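Transcriptional regulator, GntR family (Ralstonia eutropha, PDB 3IHU) probably binds DNA as a transcription factor of the GntR family, with a winged helix-turn-helix region followed by a helical FCD domain. Local coordinates at residues Q132-F137 with R179-L183. Numbering follows the deposited sequence.
Sequences QDGETF and RQMRL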
# COMPACT_ATOMS: atom_id res chain seq x y z
N GLN A 132 -17.39 6.30 -5.93
CA GLN A 132 -17.39 5.41 -4.74
C GLN A 132 -16.95 3.95 -5.01
O GLN A 132 -17.36 2.99 -4.29
CB GLN A 132 -18.72 5.49 -3.96
CG GLN A 132 -18.81 6.78 -3.09
CD GLN A 132 -20.19 6.99 -2.49
OE1 GLN A 132 -20.76 6.09 -1.89
NE2 GLN A 132 -20.72 8.20 -2.63
N ASP A 133 -16.03 3.82 -5.97
CA ASP A 133 -15.52 2.54 -6.46
C ASP A 133 -14.19 2.16 -5.80
O ASP A 133 -13.11 2.56 -6.25
CB ASP A 133 -15.36 2.65 -7.98
CG ASP A 133 -14.97 1.35 -8.64
OD1 ASP A 133 -14.53 0.43 -7.93
OD2 ASP A 133 -15.09 1.26 -9.87
N GLY A 134 -14.27 1.34 -4.73
CA GLY A 134 -13.10 0.91 -3.99
C GLY A 134 -12.03 0.22 -4.84
O GLY A 134 -10.82 0.32 -4.56
N GLU A 135 -12.47 -0.48 -5.88
CA GLU A 135 -11.54 -1.26 -6.69
C GLU A 135 -10.64 -0.35 -7.51
O GLU A 135 -9.40 -0.46 -7.43
CB GLU A 135 -12.30 -2.22 -7.62
CG GLU A 135 -11.33 -3.07 -8.47
CD GLU A 135 -11.99 -4.27 -9.15
OE1 GLU A 135 -13.23 -4.49 -8.99
OE2 GLU A 135 -11.25 -4.98 -9.87
N THR A 136 -11.27 0.55 -8.28
CA THR A 136 -10.53 1.47 -9.14
C THR A 136 -9.77 2.49 -8.30
O THR A 136 -8.72 2.95 -8.68
CB THR A 136 -11.44 2.24 -10.11
OG1 THR A 136 -12.41 2.97 -9.35
CG2 THR A 136 -12.14 1.30 -11.10
N PHE A 137 -10.29 2.83 -7.12
CA PHE A 137 -9.56 3.77 -6.27
C PHE A 137 -8.29 3.08 -5.81
O PHE A 137 -7.22 3.68 -5.86
CB PHE A 137 -10.41 4.22 -5.07
CG PHE A 137 -9.77 5.33 -4.28
CD1 PHE A 137 -9.90 6.63 -4.67
CD2 PHE A 137 -9.02 5.05 -3.13
CE1 PHE A 137 -9.29 7.65 -3.94
CE2 PHE A 137 -8.42 6.05 -2.42
CZ PHE A 137 -8.56 7.36 -2.82
N ARG A 179 -11.89 7.33 2.54
CA ARG A 179 -11.44 7.71 1.18
C ARG A 179 -11.47 9.23 0.87
O ARG A 179 -10.60 9.76 0.17
CB ARG A 179 -12.28 6.98 0.17
CG ARG A 179 -11.74 7.15 -1.20
CD ARG A 179 -12.44 6.26 -2.19
NE ARG A 179 -12.47 4.86 -1.80
CZ ARG A 179 -13.60 4.16 -1.68
NH1 ARG A 179 -14.76 4.73 -1.91
NH2 ARG A 179 -13.58 2.87 -1.32
N GLN A 180 -12.48 9.93 1.37
CA GLN A 180 -12.52 11.38 1.17
C GLN A 180 -11.24 12.02 1.70
O GLN A 180 -10.58 12.74 0.99
CB GLN A 180 -13.72 11.99 1.87
CG GLN A 180 -15.03 11.44 1.30
CD GLN A 180 -16.29 12.01 1.94
OE1 GLN A 180 -16.97 11.33 2.74
NE2 GLN A 180 -16.63 13.21 1.55
N MSE A 181 -10.88 11.72 2.96
CA MSE A 181 -9.71 12.30 3.62
C MSE A 181 -8.44 11.84 2.89
O MSE A 181 -7.50 12.62 2.67
CB MSE A 181 -9.68 11.87 5.11
CG MSE A 181 -8.42 12.21 5.91
SE MSE A 181 -8.26 11.14 7.55
CE MSE A 181 -7.64 9.45 6.76
N ARG A 182 -8.41 10.56 2.54
CA ARG A 182 -7.20 10.03 1.91
C ARG A 182 -6.97 10.71 0.55
O ARG A 182 -5.85 11.02 0.20
CB ARG A 182 -7.28 8.50 1.79
CG ARG A 182 -7.34 7.80 3.18
CD ARG A 182 -7.75 6.31 3.08
NE ARG A 182 -6.98 5.66 2.04
CZ ARG A 182 -7.43 4.76 1.18
NH1 ARG A 182 -8.69 4.35 1.22
NH2 ARG A 182 -6.61 4.30 0.27
N LEU A 183 -8.01 10.92 -0.21
CA LEU A 183 -7.86 11.57 -1.53
C LEU A 183 -7.26 12.98 -1.38
O LEU A 183 -6.33 13.37 -2.11
CB LEU A 183 -9.21 11.68 -2.21
CG LEU A 183 -9.18 12.55 -3.47
CD1 LEU A 183 -8.32 11.85 -4.58
CD2 LEU A 183 -10.61 12.86 -3.94
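Asp133 O, just ahead of the helix whose Phe137 packs against Arg179, is gripped twice. Phe137 N donates to it at 3.0 Å, the first backbone bond of that helix. Thr136 OG1 also reaches Asp133 O, at 3.2 Å and tilted 28° from the carbonyl plane. Asp133 is the N-cap, and its short carboxylate suits the place because OD1 can fold over the amide N-H groups of the first turn that follows. Thr136 N meets Asp133 OD1 almost straight at 3.3 Å from above the carboxylate plane, while the bond from Glu135 N is bent and weak. Gln132, at positive phi, ends the preceding helix in a Schellman motif.

One turn on, Phe137 faces Arg179. The Phe137 ring, whose CG lies opposite the backbone N about the CA-CB bond (chi1 -172°), reaches across to helix 179-195. There Arg179 CD stands over one face, 3.5 Å from the centroid of the Phe137 ring, a CH-pi contact. Arginine suits this place because its long aliphatic chain can pack on the ring while the charged end, after a bend at chi3 (-53°), passes on to the turn. Arg179 NH2 lies 3.3 Å from Gly134 CA, close packing beside a residue without a side chain. Arg182 NH2 comes to the edge of the Phe137 ring, 3.7 Å from Phe137 CE2, its guanidinium nearly perpendicular to the ring and held by Leu175 O and Tyr186 OH. Leu183 CD1 adds a looser apolar touch at the edge.

The contact joins the starts of helices 134-152 and 179-195 in the FCD domain; Phe137 and Leu183 also meet Leu125 of helix 112-130, whereas Arg182 touches His208 of helix 198-219.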